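Local coordinates for Ydr267cp (Saccharomyces cerevisiae, PDB 2HES), which acts as an essential component of the cytosolic iron-sulfur protein assembly machinery, required for maturation of extramitochondrial iron-sulfur proteins, at residues A74-A86 with E109-L122. Numbering follows the deposited sequence.
Sequences AAGSFDSTVSIWA and EVKGVAWSNDGYYL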
# COMPACT_ATOMS: atom_id res chain seq x y z
N ALA A 74 -0.19 7.10 -10.79
CA ALA A 74 -0.28 5.82 -11.48
C ALA A 74 -1.49 5.03 -10.98
O ALA A 74 -1.85 5.12 -9.81
CB ALA A 74 1.04 5.02 -11.30
N ALA A 75 -2.14 4.29 -11.90
CA ALA A 75 -3.30 3.43 -11.58
C ALA A 75 -3.25 2.07 -12.25
O ALA A 75 -3.19 1.99 -13.49
CB ALA A 75 -4.65 4.18 -11.91
N GLY A 76 -3.27 1.01 -11.44
CA GLY A 76 -3.22 -0.38 -11.92
C GLY A 76 -4.57 -1.09 -11.81
O GLY A 76 -5.34 -0.88 -10.86
N SER A 77 -4.84 -1.96 -12.78
CA SER A 77 -6.19 -2.45 -12.98
C SER A 77 -6.25 -3.95 -13.13
O SER A 77 -5.30 -4.59 -13.59
CB SER A 77 -6.78 -1.81 -14.25
OG SER A 77 -7.98 -2.48 -14.62
N PHE A 78 -7.40 -4.49 -12.74
CA PHE A 78 -7.75 -5.88 -13.03
C PHE A 78 -7.66 -6.16 -14.54
O PHE A 78 -7.62 -7.33 -14.96
CB PHE A 78 -9.14 -6.21 -12.46
CG PHE A 78 -9.11 -6.71 -11.02
CD1 PHE A 78 -7.93 -6.68 -10.27
CD2 PHE A 78 -10.28 -7.17 -10.41
CE1 PHE A 78 -7.90 -7.14 -8.94
CE2 PHE A 78 -10.28 -7.62 -9.09
CZ PHE A 78 -9.08 -7.60 -8.34
N ASP A 79 -7.62 -5.08 -15.31
CA ASP A 79 -7.37 -5.07 -16.77
C ASP A 79 -6.10 -5.77 -17.24
O ASP A 79 -5.99 -6.15 -18.41
CB ASP A 79 -7.16 -3.62 -17.24
CG ASP A 79 -8.33 -3.05 -17.96
OD1 ASP A 79 -9.17 -3.82 -18.49
OD2 ASP A 79 -8.40 -1.80 -18.02
N SER A 80 -5.11 -5.84 -16.35
CA SER A 80 -3.71 -6.17 -16.67
C SER A 80 -2.91 -4.92 -17.06
O SER A 80 -1.70 -5.01 -17.28
CB SER A 80 -3.61 -7.24 -17.77
OG SER A 80 -3.57 -6.64 -19.06
N THR A 81 -3.56 -3.76 -17.14
CA THR A 81 -2.89 -2.49 -17.53
C THR A 81 -2.64 -1.51 -16.36
O THR A 81 -3.17 -1.70 -15.26
CB THR A 81 -3.65 -1.75 -18.67
OG1 THR A 81 -4.78 -1.03 -18.15
CG2 THR A 81 -4.11 -2.73 -19.77
N VAL A 82 -1.81 -0.48 -16.60
CA VAL A 82 -1.47 0.57 -15.61
C VAL A 82 -1.46 1.93 -16.31
O VAL A 82 -0.70 2.13 -17.26
CB VAL A 82 -0.07 0.34 -14.90
CG1 VAL A 82 0.26 1.49 -13.97
CG2 VAL A 82 -0.01 -0.98 -14.15
N SER A 83 -2.29 2.88 -15.85
CA SER A 83 -2.37 4.23 -16.44
C SER A 83 -1.60 5.32 -15.67
O SER A 83 -1.45 5.22 -14.46
CB SER A 83 -3.84 4.66 -16.54
OG SER A 83 -4.41 4.85 -15.25
N ILE A 84 -1.17 6.38 -16.37
CA ILE A 84 -0.41 7.51 -15.76
C ILE A 84 -1.03 8.92 -15.98
O ILE A 84 -1.20 9.35 -17.12
CB ILE A 84 1.06 7.55 -16.33
CG1 ILE A 84 1.80 6.25 -16.06
CG2 ILE A 84 1.83 8.72 -15.77
CD1 ILE A 84 2.35 6.08 -14.63
N TRP A 85 -1.29 9.67 -14.90
CA TRP A 85 -1.92 11.01 -14.98
C TRP A 85 -1.08 12.15 -14.37
O TRP A 85 -0.35 11.94 -13.42
CB TRP A 85 -3.30 10.99 -14.29
CG TRP A 85 -4.14 9.80 -14.66
CD1 TRP A 85 -3.94 8.50 -14.27
CD2 TRP A 85 -5.31 9.79 -15.49
NE1 TRP A 85 -4.91 7.69 -14.81
CE2 TRP A 85 -5.76 8.46 -15.57
CE3 TRP A 85 -6.02 10.78 -16.16
CZ2 TRP A 85 -6.89 8.09 -16.30
CZ3 TRP A 85 -7.16 10.41 -16.90
CH2 TRP A 85 -7.57 9.08 -16.96
N ALA A 86 -1.21 13.37 -14.91
CA ALA A 86 -0.43 14.51 -14.40
C ALA A 86 -1.24 15.80 -14.32
O ALA A 86 -2.07 16.04 -15.19
CB ALA A 86 0.81 14.76 -15.24
N GLU A 109 -4.36 -9.85 -13.99
CA GLU A 109 -4.78 -8.74 -13.16
C GLU A 109 -3.59 -8.07 -12.48
O GLU A 109 -2.80 -8.76 -11.81
CB GLU A 109 -5.76 -9.22 -12.09
CG GLU A 109 -7.01 -9.93 -12.68
CD GLU A 109 -7.92 -10.54 -11.62
OE1 GLU A 109 -7.41 -11.08 -10.62
OE2 GLU A 109 -9.15 -10.45 -11.79
N VAL A 110 -3.50 -6.76 -12.62
CA VAL A 110 -2.53 -5.95 -11.85
C VAL A 110 -3.14 -5.74 -10.47
O VAL A 110 -4.30 -5.33 -10.36
CB VAL A 110 -2.23 -4.56 -12.50
CG1 VAL A 110 -1.38 -3.65 -11.55
CG2 VAL A 110 -1.55 -4.69 -13.84
N LYS A 111 -2.39 -6.06 -9.42
CA LYS A 111 -2.87 -5.92 -8.04
C LYS A 111 -2.32 -4.72 -7.30
O LYS A 111 -2.91 -4.26 -6.32
CB LYS A 111 -2.53 -7.15 -7.18
CG LYS A 111 -3.16 -8.47 -7.59
CD LYS A 111 -4.69 -8.35 -7.72
CE LYS A 111 -5.28 -9.67 -8.18
NZ LYS A 111 -5.31 -10.64 -7.06
N GLY A 112 -1.15 -4.22 -7.72
CA GLY A 112 -0.55 -3.10 -7.04
C GLY A 112 0.39 -2.27 -7.88
O GLY A 112 1.03 -2.77 -8.83
N VAL A 113 0.46 -1.00 -7.53
CA VAL A 113 1.48 -0.08 -8.10
C VAL A 113 2.11 0.70 -6.97
O VAL A 113 1.43 1.07 -5.99
CB VAL A 113 0.90 0.90 -9.18
CG1 VAL A 113 0.27 0.13 -10.34
CG2 VAL A 113 -0.14 1.83 -8.60
N ALA A 114 3.40 1.00 -7.09
CA ALA A 114 4.10 1.73 -6.03
C ALA A 114 5.36 2.34 -6.60
O ALA A 114 6.06 1.68 -7.41
CB ALA A 114 4.45 0.81 -4.86
N TRP A 115 5.66 3.55 -6.13
CA TRP A 115 6.82 4.32 -6.61
C TRP A 115 7.97 4.31 -5.59
O TRP A 115 7.75 4.41 -4.37
CB TRP A 115 6.45 5.79 -6.79
CG TRP A 115 5.45 6.07 -7.81
CD1 TRP A 115 4.09 6.06 -7.67
CD2 TRP A 115 5.72 6.43 -9.17
NE1 TRP A 115 3.50 6.42 -8.88
CE2 TRP A 115 4.49 6.64 -9.81
CE3 TRP A 115 6.90 6.62 -9.90
CZ2 TRP A 115 4.39 7.01 -11.15
CZ3 TRP A 115 6.81 6.98 -11.24
CH2 TRP A 115 5.56 7.16 -11.85
N SER A 116 9.20 4.30 -6.09
CA SER A 116 10.36 4.58 -5.23
C SER A 116 10.33 6.04 -4.80
O SER A 116 9.77 6.85 -5.52
CB SER A 116 11.65 4.25 -5.97
OG SER A 116 11.73 5.02 -7.17
N ASN A 117 10.92 6.38 -3.64
CA ASN A 117 10.86 7.77 -3.17
C ASN A 117 11.69 8.75 -3.99
O ASN A 117 11.38 9.92 -3.99
CB ASN A 117 11.18 7.93 -1.68
CG ASN A 117 10.93 9.39 -1.18
OD1 ASN A 117 9.81 9.93 -1.28
ND2 ASN A 117 11.99 10.02 -0.64
N ASP A 118 12.67 8.27 -4.76
CA ASP A 118 13.33 9.20 -5.74
C ASP A 118 12.47 9.52 -6.99
O ASP A 118 12.82 10.40 -7.80
CB ASP A 118 14.74 8.72 -6.12
CG ASP A 118 14.77 7.39 -6.90
OD1 ASP A 118 13.73 6.87 -7.37
OD2 ASP A 118 15.89 6.83 -7.07
N GLY A 119 11.36 8.80 -7.15
CA GLY A 119 10.40 9.07 -8.19
C GLY A 119 10.75 8.49 -9.54
O GLY A 119 10.03 8.71 -10.54
N TYR A 120 11.82 7.71 -9.60
CA TYR A 120 12.23 7.14 -10.88
C TYR A 120 11.77 5.73 -11.19
O TYR A 120 11.85 5.31 -12.33
CB TYR A 120 13.72 7.16 -11.01
CG TYR A 120 14.31 8.52 -11.05
CD1 TYR A 120 13.79 9.51 -11.90
CD2 TYR A 120 15.41 8.82 -10.26
CE1 TYR A 120 14.36 10.79 -11.93
CE2 TYR A 120 15.99 10.07 -10.31
CZ TYR A 120 15.46 11.05 -11.14
OH TYR A 120 16.05 12.30 -11.16
N TYR A 121 11.32 4.99 -10.19
CA TYR A 121 10.96 3.60 -10.41
C TYR A 121 9.52 3.42 -10.00
O TYR A 121 9.09 3.97 -8.99
CB TYR A 121 11.84 2.68 -9.57
CG TYR A 121 13.28 2.68 -9.97
CD1 TYR A 121 13.66 2.40 -11.29
CD2 TYR A 121 14.28 2.92 -9.02
CE1 TYR A 121 15.03 2.38 -11.65
CE2 TYR A 121 15.62 2.90 -9.37
CZ TYR A 121 15.99 2.65 -10.69
OH TYR A 121 17.33 2.63 -11.02
N LEU A 122 8.79 2.73 -10.85
CA LEU A 122 7.44 2.30 -10.58
C LEU A 122 7.44 0.78 -10.62
O LEU A 122 7.80 0.16 -11.62
CB LEU A 122 6.48 2.88 -11.66
CG LEU A 122 5.03 2.42 -11.56
CD1 LEU A 122 4.42 3.00 -10.33
CD2 LEU A 122 4.19 2.82 -12.83
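The phenyl ring of Phe78 lies against the carboxylate of Glu109, the two planes only 15° apart, with Glu109 OE2 stacked over one ring face near the rim, 3.7 Å from Phe78 CD2. Val110 O meets the ring at its edge. The Lys111 chain folds at chi2 (-53°), turning Lys111 CD to within 3.6 Å of Phe78 CE1, while its NZ goes on to a salt bridge with Asp155. An alanine in place of Phe78 would probably leave the Glu109 carboxylate without its stacking face and freer to turn, and Lys111 CD without its packing partner. Beside the ring, Val110 N donates to Ser77 O (3.0 Å) from above the carbonyl plane; Ser80 N reaches the same oxygen from the other face, closing the turn. Gly76 suits its place because a CB would run into both Val110 CG1 and Val113 CG1. Further in, Val82 CG1 meets Val113 CG1 tip to tip at 3.9 Å, and Ile84 CD1 touches Trp115 CZ2. Small Ala74 leaves room for the indole, its CB 3.7 Å from Trp115 NE1, which donates to Ala65 O. The segments lie in WD repeats 2 and 3; such apolar packing between neighbouring four-stranded antiparallel blades is characteristic of the seven-bladed WD40 beta-propeller.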